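Clan CA, family C40, NlpC/P60 superfamily cysteine peptidase (Trichomonas vaginalis, PDB 6BIO) probably hydrolyses bacterial peptidoglycan as a cysteine peptidase, cutting its peptide links with a thiol nucleophile. Local coordinates at residues 18-24 and 50-56; 44-48 and 71-75; 157-161 and 190-194. All blocks are in the same frame, centred on the assembly; numbering follows the deposited sequence. Where two conformers were deposited one is given.

Contact 1 (18-24 and 50-56)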
loop_
_atom_site.group_PDB
_atom_site.type_symbol
_atom_site.label_atom_id
_atom_site.label_comp_id
_atom_site.label_asym_id
_atom_site.label_seq_id
_atom_site.Cartn_x
_atom_site.Cartn_y
_atom_site.Cartn_z
ATOM N N GLN A 18 15.691 5.845 -0.385
ATOM C CA GLN A 18 15.054 4.588 -0.749
ATOM C C GLN A 18 14.784 4.572 -2.243
ATOM O O GLN A 18 14.740 5.604 -2.900
ATOM C CB GLN A 18 13.742 4.416 0.009
ATOM C CG GLN A 18 13.957 4.216 1.476
ATOM C CD GLN A 18 12.704 4.457 2.307
ATOM O OE1 GLN A 18 11.748 3.675 2.267
ATOM N NE2 GLN A 18 12.717 5.526 3.107
ATOM N N THR A 19 14.582 3.377 -2.778
ATOM C CA THR A 19 14.180 3.151 -4.163
ATOM C C THR A 19 12.857 2.398 -4.159
ATOM O O THR A 19 12.284 2.114 -3.110
ATOM C CB THR A 19 15.277 2.446 -4.951
ATOM O OG1 THR A 19 15.594 1.225 -4.270
ATOM C CG2 THR A 19 16.514 3.318 -5.132
ATOM N N ILE A 20 12.352 2.101 -5.336
ATOM C CA ILE A 20 11.049 1.460 -5.519
ATOM C C ILE A 20 11.288 0.042 -5.961
ATOM O O ILE A 20 12.050 -0.186 -6.891
ATOM C CB ILE A 20 10.188 2.172 -6.583
ATOM C CG1 ILE A 20 10.019 3.636 -6.196
ATOM C CG2 ILE A 20 8.838 1.468 -6.744
ATOM C CD1 ILE A 20 9.366 4.489 -7.250
ATOM N N GLY A 21 10.575 -0.896 -5.342
ATOM C CA GLY A 21 10.588 -2.266 -5.776
ATOM C C GLY A 21 9.219 -2.796 -6.162
ATOM O O GLY A 21 8.182 -2.370 -5.651
ATOM N N ARG A 22 9.235 -3.759 -7.065
ATOM C CA ARG A 22 8.029 -4.490 -7.414
ATOM C C ARG A 22 8.365 -5.966 -7.278
ATOM O O ARG A 22 9.381 -6.417 -7.820
ATOM C CB ARG A 22 7.533 -4.161 -8.841
ATOM C CG ARG A 22 6.305 -4.989 -9.237
ATOM C CD ARG A 22 5.826 -4.668 -10.656
ATOM N NE ARG A 22 6.604 -5.402 -11.579
ATOM C CZ ARG A 22 6.261 -6.574 -12.118
ATOM N NH1 ARG A 22 5.087 -7.188 -11.918
ATOM N NH2 ARG A 22 7.126 -7.117 -12.891
ATOM N N LEU A 23 7.513 -6.714 -6.571
ATOM C CA LEU A 23 7.778 -8.128 -6.359
ATOM C C LEU A 23 7.521 -8.924 -7.621
ATOM O O LEU A 23 6.484 -8.787 -8.271
ATOM C CB LEU A 23 6.951 -8.675 -5.213
ATOM C CG LEU A 23 7.729 -8.551 -3.899
ATOM C CD1 LEU A 23 7.868 -7.135 -3.468
ATOM C CD2 LEU A 23 7.245 -9.367 -2.845
ATOM N N THR A 24 8.503 -9.749 -7.979
ATOM C CA THR A 24 8.420 -10.621 -9.126
ATOM C C THR A 24 8.393 -12.104 -8.767
ATOM O O THR A 24 8.044 -12.929 -9.633
ATOM C CB THR A 24 9.637 -10.368 -10.020
ATOM O OG1 THR A 24 10.816 -10.597 -9.251
ATOM C CG2 THR A 24 9.650 -8.966 -10.616
ATOM N N PHE A 50 3.516 -11.531 -5.351
ATOM C CA PHE A 50 3.740 -11.054 -6.702
ATOM C C PHE A 50 2.988 -9.762 -6.974
ATOM O O PHE A 50 1.806 -9.625 -6.640
ATOM C CB PHE A 50 3.255 -12.145 -7.659
ATOM C CG PHE A 50 3.361 -11.768 -9.099
ATOM C CD1 PHE A 50 4.589 -11.636 -9.724
ATOM C CD2 PHE A 50 2.213 -11.480 -9.796
ATOM C CE1 PHE A 50 4.626 -11.237 -11.040
ATOM C CE2 PHE A 50 2.261 -11.117 -11.153
ATOM C CZ PHE A 50 3.456 -10.974 -11.755
ATOM N N ASP A 51 3.678 -8.797 -7.590
ATOM C CA ASP A 51 3.122 -7.535 -8.059
ATOM C C ASP A 51 2.784 -6.559 -6.944
ATOM O O ASP A 51 2.198 -5.527 -7.225
ATOM C CB ASP A 51 1.961 -7.745 -9.025
ATOM C CG ASP A 51 1.725 -6.570 -9.952
ATOM O OD1 ASP A 51 2.699 -6.074 -10.547
ATOM O OD2 ASP A 51 0.563 -6.178 -10.139
ATOM N N TYR A 52 3.182 -6.851 -5.704
ATOM C CA TYR A 52 3.152 -5.839 -4.663
ATOM C C TYR A 52 4.251 -4.813 -4.914
ATOM O O TYR A 52 5.319 -5.125 -5.442
ATOM C CB TYR A 52 3.356 -6.485 -3.282
ATOM C CG TYR A 52 2.122 -7.135 -2.646
ATOM C CD1 TYR A 52 0.979 -7.425 -3.390
ATOM C CD2 TYR A 52 2.108 -7.450 -1.285
ATOM C CE1 TYR A 52 -0.117 -8.013 -2.804
ATOM C CE2 TYR A 52 1.007 -8.032 -0.709
ATOM C CZ TYR A 52 -0.104 -8.311 -1.459
ATOM O OH TYR A 52 -1.198 -8.894 -0.878
ATOM N N TYR A 53 3.978 -3.583 -4.486
ATOM C CA TYR A 53 4.938 -2.488 -4.542
ATOM C C TYR A 53 5.517 -2.231 -3.148
ATOM O O TYR A 53 4.803 -2.276 -2.138
ATOM C CB TYR A 53 4.261 -1.224 -5.090
ATOM C CG TYR A 53 3.608 -1.347 -6.450
ATOM C CD1 TYR A 53 3.948 -2.323 -7.341
ATOM C CD2 TYR A 53 2.630 -0.452 -6.801
ATOM C CE1 TYR A 53 3.322 -2.401 -8.584
ATOM C CE2 TYR A 53 2.021 -0.489 -8.048
ATOM C CZ TYR A 53 2.371 -1.472 -8.920
ATOM O OH TYR A 53 1.746 -1.521 -10.161
ATOM N N VAL A 54 6.812 -1.921 -3.117
ATOM C CA VAL A 54 7.519 -1.643 -1.874
ATOM C C VAL A 54 8.463 -0.471 -2.097
ATOM O O VAL A 54 8.820 -0.139 -3.228
ATOM C CB VAL A 54 8.311 -2.866 -1.352
ATOM C CG1 VAL A 54 7.385 -4.024 -1.142
ATOM C CG2 VAL A 54 9.449 -3.214 -2.287
ATOM N N HIS A 55 8.952 0.079 -0.976
ATOM C CA HIS A 55 10.168 0.839 -0.984
ATOM C C HIS A 55 11.318 -0.084 -0.599
ATOM O O HIS A 55 11.157 -1.003 0.209
ATOM C CB HIS A 55 10.164 1.969 0.049
ATOM C CG HIS A 55 8.951 2.852 0.007
ATOM N ND1 HIS A 55 8.904 4.085 -0.617
ATOM C CD2 HIS A 55 7.739 2.669 0.562
ATOM C CE1 HIS A 55 7.695 4.597 -0.468
ATOM N NE2 HIS A 55 6.979 3.773 0.272
ATOM N N ILE A 56 12.485 0.162 -1.174
ATOM C CA ILE A 56 13.699 -0.603 -0.878
ATOM C C ILE A 56 14.622 0.277 -0.070
ATOM O O ILE A 56 15.063 1.315 -0.559
ATOM C CB ILE A 56 14.382 -1.133 -2.152
ATOM C CG1 ILE A 56 13.407 -1.977 -2.980
ATOM C CG2 ILE A 56 15.644 -1.856 -1.792
ATOM C CD1 ILE A 56 13.932 -2.248 -4.363
HETATM O O HOH W 1 17.543 1.329 -2.050
#
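Thr-19 with Ile-56 and Gly-21 with Val-54 are the hydrogen-bonded pairs of an antiparallel beta ladder in the N-terminal beta sheet; Ile-20 with His-55 and Arg-22 with Tyr-53 are its non-hydrogen-bonded pairs. Gly-21 N reaches Val-54 O at 2.8 Å and nearly straight (174°). Lacking a side chain, Gly-21 is where Ile-56 lies down, its CD1 3.6 Å from Gly-21 CA, with Val-54 CG2 alongside. Past the regular strand the pairing runs on through Leu-23 N to Tyr-52 O and Asp-51 N to Leu-23 O, both 2.9 Å. Arg-22 leaves its backbone extended and then bends at chi3 (83°), which brings NH1 to Asp-51 OD1 at 3.0 Å: a salt bridge in the guanidinium plane but on the anti side of the carboxylate, 30° out of its plane. Farther out, Glu-81 takes Arg-22 NE and Arg-192 takes Asp-51 OD2, so opposite charges alternate in a row. Arg-67 holds Gln-18 OE1 beside His-55 CB, while Asp-119 and Asp-194 fix the two imidazole nitrogens. At this same end, one water donates to Ile-56 O (2.9 Å) and bonds to Thr-19 OG1 (3.0 Å).

Contact 2 (44-48 and 71-75)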
loop_
_atom_site.group_PDB
_atom_site.type_symbol
_atom_site.label_atom_id
_atom_site.label_comp_id
_atom_site.label_asym_id
_atom_site.label_seq_id
_atom_site.Cartn_x
_atom_site.Cartn_y
_atom_site.Cartn_z
ATOM N N ASN A 44 9.873 -17.510 9.310
ATOM C CA ASN A 44 9.529 -16.309 8.565
ATOM C C ASN A 44 8.350 -15.621 9.239
ATOM O O ASN A 44 7.470 -16.271 9.814
ATOM C CB ASN A 44 9.186 -16.627 7.117
ATOM C CG ASN A 44 8.041 -17.595 6.969
ATOM O OD1 ASN A 44 8.121 -18.762 7.388
ATOM N ND2 ASN A 44 6.971 -17.138 6.333
ATOM N N CYS A 45 8.351 -14.291 9.196
ATOM C CA CYS A 45 7.277 -13.545 9.853
ATOM C C CYS A 45 5.962 -13.639 9.089
ATOM O O CYS A 45 4.894 -13.599 9.706
ATOM C CB CYS A 45 7.676 -12.091 10.114
ATOM S SG CYS A 45 8.363 -11.170 8.701
ATOM N N TYR A 46 6.040 -13.710 7.765
ATOM C CA TYR A 46 4.910 -13.808 6.851
ATOM C C TYR A 46 5.540 -13.964 5.461
ATOM O O TYR A 46 6.713 -14.315 5.353
ATOM C CB TYR A 46 3.945 -12.598 6.997
ATOM C CG TYR A 46 4.594 -11.224 7.107
ATOM C CD1 TYR A 46 5.240 -10.633 6.022
ATOM C CD2 TYR A 46 4.567 -10.528 8.325
ATOM C CE1 TYR A 46 5.810 -9.377 6.147
ATOM C CE2 TYR A 46 5.159 -9.280 8.456
ATOM C CZ TYR A 46 5.799 -8.720 7.372
ATOM O OH TYR A 46 6.429 -7.492 7.398
ATOM N N TRP A 47 4.773 -13.700 4.408
ATOM C CA TRP A 47 5.238 -13.667 3.042
ATOM C C TRP A 47 4.833 -12.343 2.420
ATOM O O TRP A 47 3.945 -11.647 2.900
ATOM C CB TRP A 47 4.572 -14.770 2.214
ATOM C CG TRP A 47 4.949 -16.186 2.579
ATOM C CD1 TRP A 47 5.774 -17.015 1.851
ATOM C CD2 TRP A 47 4.506 -16.969 3.691
ATOM N NE1 TRP A 47 5.859 -18.257 2.430
ATOM C CE2 TRP A 47 5.093 -18.265 3.563
ATOM C CE3 TRP A 47 3.664 -16.723 4.772
ATOM C CZ2 TRP A 47 4.875 -19.292 4.504
ATOM C CZ3 TRP A 47 3.440 -17.760 5.702
ATOM C CH2 TRP A 47 4.051 -19.014 5.557
ATOM N N LEU A 48 5.498 -12.003 1.322
ATOM C CA LEU A 48 5.007 -10.964 0.426
ATOM C C LEU A 48 4.764 -11.576 -0.947
ATOM O O LEU A 48 5.200 -12.694 -1.212
ATOM C CB LEU A 48 5.948 -9.756 0.336
ATOM C CG LEU A 48 6.083 -8.954 1.615
ATOM C CD1 LEU A 48 7.121 -7.861 1.410
ATOM C CD2 LEU A 48 4.757 -8.393 2.092
ATOM N N GLU A 71 5.531 -0.748 7.898
ATOM C CA GLU A 71 6.036 -2.097 8.054
ATOM C C GLU A 71 7.306 -2.285 7.239
ATOM O O GLU A 71 7.356 -1.908 6.071
ATOM C CB GLU A 71 4.968 -3.097 7.586
ATOM C CG GLU A 71 5.281 -4.563 7.829
ATOM C CD GLU A 71 5.179 -5.012 9.278
ATOM O OE1 GLU A 71 4.578 -4.266 10.096
ATOM O OE2 GLU A 71 5.719 -6.107 9.589
ATOM N N ASP A 72 8.314 -2.897 7.830
ATOM C CA ASP A 72 9.521 -3.286 7.110
ATOM C C ASP A 72 9.860 -4.750 7.368
ATOM O O ASP A 72 9.553 -5.317 8.427
ATOM C CB ASP A 72 10.723 -2.355 7.418
ATOM C CG ASP A 72 11.257 -2.564 8.804
ATOM O OD1 ASP A 72 10.571 -2.162 9.775
ATOM O OD2 ASP A 72 12.334 -3.158 8.943
ATOM N N CYS A 73 10.531 -5.350 6.393
ATOM C CA CYS A 73 10.925 -6.745 6.478
ATOM C C CYS A 73 12.013 -6.992 5.440
ATOM O O CYS A 73 12.406 -6.097 4.678
ATOM C CB CYS A 73 9.721 -7.672 6.266
ATOM S SG CYS A 73 8.977 -7.570 4.659
ATOM N N TRP A 74 12.493 -8.223 5.407
ATOM C CA TRP A 74 13.590 -8.621 4.538
ATOM C C TRP A 74 13.134 -9.801 3.698
ATOM O O TRP A 74 12.580 -10.769 4.235
ATOM C CB TRP A 74 14.788 -9.040 5.372
ATOM C CG TRP A 74 15.394 -7.958 6.193
ATOM C CD1 TRP A 74 14.967 -7.502 7.413
ATOM C CD2 TRP A 74 16.552 -7.170 5.863
ATOM N NE1 TRP A 74 15.786 -6.491 7.859
ATOM C CE2 TRP A 74 16.786 -6.300 6.942
ATOM C CE3 TRP A 74 17.425 -7.144 4.775
ATOM C CZ2 TRP A 74 17.853 -5.414 6.963
ATOM C CZ3 TRP A 74 18.497 -6.249 4.785
ATOM C CH2 TRP A 74 18.695 -5.388 5.863
ATOM N N ILE A 75 13.369 -9.724 2.393
ATOM C CA ILE A 75 13.011 -10.751 1.427
ATOM C C ILE A 75 14.192 -11.026 0.504
ATOM O O ILE A 75 15.021 -10.158 0.250
ATOM C CB ILE A 75 11.759 -10.369 0.556
ATOM C CG1 ILE A 75 11.976 -9.059 -0.221
ATOM C CG2 ILE A 75 10.537 -10.326 1.451
ATOM C CD1 ILE A 75 10.813 -8.728 -1.114
#
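Cys-45 begins the contact by coming up to Cys-73, its SG 4.5 Å from Cys-73 CB. The two sulfurs are 5.4 Å apart, SG of Cys-45 to SG of Cys-73, too far for a disulfide; the approach is loose and apolar. The Cys-45 sulfur also covers the centre of the neighbouring Tyr-46 ring. Strands 46-49 and 71-76 both pair with strand 30-34, which lies between them in the sheet; here their short axes make an angle of 76°, and side chains meet across strand 30-34.

Tyr-46 carries the polar part. Its CG sits between the backbone N and the carbonyl carbon (chi1 44°), and the ring reaches across to donate from OH to Glu-71 OE2 at 2.7 Å. Glu-71 comes from the opposite direction, kinked at chi2 (73°), and accepts the hydroxyl on the anti lone pair of OE2, which lies at the ring edge. Cys-73 SG approaches the same ring obliquely, 3.9 Å from Tyr-46 CE1. Phe-196 and His-198, from the NlpC/P60 part of the chain, meet the Tyr-46 ring as well.

Leu-48 then closes the apolar side: its CD1 lies 3.8 Å from Cys-73 SG and 4.2 Å from Ile-75 CG2, with Leu-23 of strand 19-23, farther across the sheet, touching both Leu-48 and Ile-75.

Lys-35 NZ forms a salt bridge to the same Glu-71 OE2. A single carboxylate oxygen thus answers both a phenol and an ammonium group, and the lysine would be expected to favour the ionised carboxylate while sharing OE2 with the phenol.

Contact 3 (157-161 and 190-194)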
loop_
_atom_site.group_PDB
_atom_site.type_symbol
_atom_site.label_atom_id
_atom_site.label_comp_id
_atom_site.label_asym_id
_atom_site.label_seq_id
_atom_site.Cartn_x
_atom_site.Cartn_y
_atom_site.Cartn_z
ATOM N N ARG A 157 -10.146 5.935 -1.367
ATOM C CA ARG A 157 -9.256 5.407 -2.398
ATOM C C ARG A 157 -9.207 3.883 -2.341
ATOM O O ARG A 157 -9.132 3.213 -3.380
ATOM C CB ARG A 157 -7.859 6.017 -2.244
ATOM C CG ARG A 157 -7.828 7.507 -2.421
ATOM C CD ARG A 157 -6.403 8.085 -2.375
ATOM N NE ARG A 157 -6.452 9.525 -2.575
ATOM C CZ ARG A 157 -6.553 10.428 -1.605
ATOM N NH1 ARG A 157 -6.626 11.722 -1.913
ATOM N NH2 ARG A 157 -6.522 10.062 -0.334
ATOM N N ALA A 158 -9.214 3.314 -1.137
ATOM C CA ALA A 158 -9.199 1.862 -1.004
ATOM C C ALA A 158 -10.466 1.253 -1.588
ATOM O O ALA A 158 -10.406 0.216 -2.264
ATOM C CB ALA A 158 -9.044 1.490 0.456
ATOM N N ALA A 159 -11.616 1.894 -1.356
ATOM C CA ALA A 159 -12.881 1.427 -1.910
ATOM C C ALA A 159 -12.843 1.459 -3.428
ATOM O O ALA A 159 -13.312 0.524 -4.087
ATOM C CB ALA A 159 -14.023 2.295 -1.385
ATOM N N ASN A 160 -12.288 2.526 -4.021
ATOM C CA ASN A 160 -12.126 2.525 -5.476
ATOM C C ASN A 160 -11.248 1.351 -5.921
ATOM O O ASN A 160 -11.559 0.665 -6.908
ATOM C CB ASN A 160 -11.550 3.844 -5.979
ATOM C CG ASN A 160 -11.214 3.763 -7.486
ATOM O OD1 ASN A 160 -12.105 3.753 -8.358
ATOM N ND2 ASN A 160 -9.930 3.697 -7.799
ATOM N N LEU A 161 -10.128 1.116 -5.229
ATOM C CA LEU A 161 -9.223 0.040 -5.651
ATOM C C LEU A 161 -9.916 -1.324 -5.669
ATOM O O LEU A 161 -9.728 -2.088 -6.618
ATOM C CB LEU A 161 -7.978 0.022 -4.759
ATOM C CG LEU A 161 -6.971 1.102 -5.149
ATOM C CD1 LEU A 161 -6.087 1.514 -3.991
ATOM C CD2 LEU A 161 -6.112 0.620 -6.320
ATOM N N TYR A 190 -4.627 -2.133 0.007
ATOM C CA TYR A 190 -3.839 -1.229 0.837
ATOM C C TYR A 190 -2.373 -1.163 0.410
ATOM O O TYR A 190 -1.739 -0.102 0.539
ATOM C CB TYR A 190 -4.062 -1.530 2.340
ATOM C CG TYR A 190 -5.321 -0.819 2.810
ATOM C CD1 TYR A 190 -5.251 0.518 3.118
ATOM C CD2 TYR A 190 -6.547 -1.451 2.891
ATOM C CE1 TYR A 190 -6.360 1.218 3.472
ATOM C CE2 TYR A 190 -7.682 -0.747 3.244
ATOM C CZ TYR A 190 -7.573 0.586 3.576
ATOM O OH TYR A 190 -8.674 1.333 3.932
ATOM N N ASN A 191 -1.841 -2.224 -0.197
ATOM C CA ASN A 191 -0.497 -2.161 -0.766
ATOM C C ASN A 191 -0.416 -1.024 -1.775
ATOM O O ASN A 191 0.581 -0.299 -1.826
ATOM C CB ASN A 191 -0.133 -3.477 -1.447
ATOM C CG ASN A 191 1.238 -3.385 -2.089
ATOM O OD1 ASN A 191 1.382 -3.158 -3.293
ATOM N ND2 ASN A 191 2.263 -3.502 -1.275
ATOM N N ARG A 192 -1.462 -0.842 -2.582
ATOM C CA ARG A 192 -1.474 0.217 -3.584
ATOM C C ARG A 192 -1.588 1.616 -3.002
ATOM O O ARG A 192 -1.376 2.603 -3.729
ATOM C CB ARG A 192 -2.605 -0.070 -4.545
ATOM C CG ARG A 192 -2.370 -1.274 -5.473
ATOM C CD ARG A 192 -1.158 -1.109 -6.325
ATOM N NE ARG A 192 -0.998 -2.116 -7.357
ATOM C CZ ARG A 192 -0.169 -3.142 -7.309
ATOM N NH1 ARG A 192 0.526 -3.407 -6.237
ATOM N NH2 ARG A 192 -0.038 -3.920 -8.367
ATOM N N LEU A 193 -1.858 1.737 -1.705
ATOM C CA LEU A 193 -1.838 2.992 -0.960
ATOM C C LEU A 193 -0.646 3.070 -0.021
ATOM O O LEU A 193 -0.569 3.974 0.828
ATOM C CB LEU A 193 -3.144 3.124 -0.164
ATOM C CG LEU A 193 -4.391 3.143 -1.068
ATOM C CD1 LEU A 193 -5.657 3.085 -0.241
ATOM C CD2 LEU A 193 -4.442 4.378 -1.992
ATOM N N ASP A 194 0.307 2.152 -0.163
ATOM C CA ASP A 194 1.511 2.151 0.664
ATOM C C ASP A 194 1.159 2.042 2.142
ATOM O O ASP A 194 1.809 2.651 2.990
ATOM C CB ASP A 194 2.401 3.361 0.372
ATOM C CG ASP A 194 3.833 3.234 0.903
ATOM O OD1 ASP A 194 4.334 2.113 1.103
ATOM O OD2 ASP A 194 4.425 4.333 1.059
#
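A Schellman motif ends helix 182-191, and the turn it makes packs its apolar side against helix 154-163. Asp-194, with positive phi, is the C-prime residue: its N bonds to Asn-191 O, and Ile-195 N returns to Tyr-190 O. Residues 191-194 form a type I turn, and this places Leu-193 to face the other helix.

Leu-193 contributes most to the contact. Its CD2 lies 3.8 Å from Arg-157 CB, its CD1 is 3.8 Å from Ala-158 CB, and its CG meets Leu-161 CD1 at 3.8 Å, so Leu-193 sits over one turn of helix 154-163. The Leu-161 and Leu-193 side chains lie alongside each other, pointing opposite ways. Leu-161 also spreads both methyls onto Arg-192 CB, 3.9 Å from CD1, the two side chains crossing at about a right angle. On the other flank the methyl of Ala-158 lies obliquely to the Tyr-190 ring, its CB 3.6 Å from Tyr-190 CZ. Met-240 of strand 237-243 touches both Ala-158 and Tyr-190, tying the pair to the central sheet of the peptidase domain.

The polar ends turn elsewhere. In the conformer given here, Arg-157 bonds through NE to Gln-148 O, with Asp-154 taking NH2. Arg-192 bends at chi2 (-59°) and carries its guanidinium to the Tyr-53 ring in a cation-pi contact. Tyr-190 OH finds Gly-220 O.

Between the two segments, then, cohesion comes from aliphatic groups and one tyrosine ring: the arginines lend their aliphatic roots, while their charges are balanced by acidic partners outside the interface.

How the contacts relate
Contacts 1 and 2 belong to the same N-terminal sheet, with centres about 12 Å apart, and they join through Leu-23, whose CD2 lies 3.5 Å from Leu-48 CB. Contact 3 belongs to the peptidase domain, its centre about 15 Å from that of contact 1, yet the two touch directly: Asn-191 OD1 is 2.9 Å from Tyr-53 N, and Asp-194 OD2 is 2.7 Å from His-55 NE2. The helix end of contact 3 is therefore docked onto the strand of contact 1. Contacts 2 and 3 stay about 6 Å apart at their nearest atoms. In this family the nucleophilic cysteine usually heads a core helix; if helix 182-191 fills that role, contact 3 marks its far end.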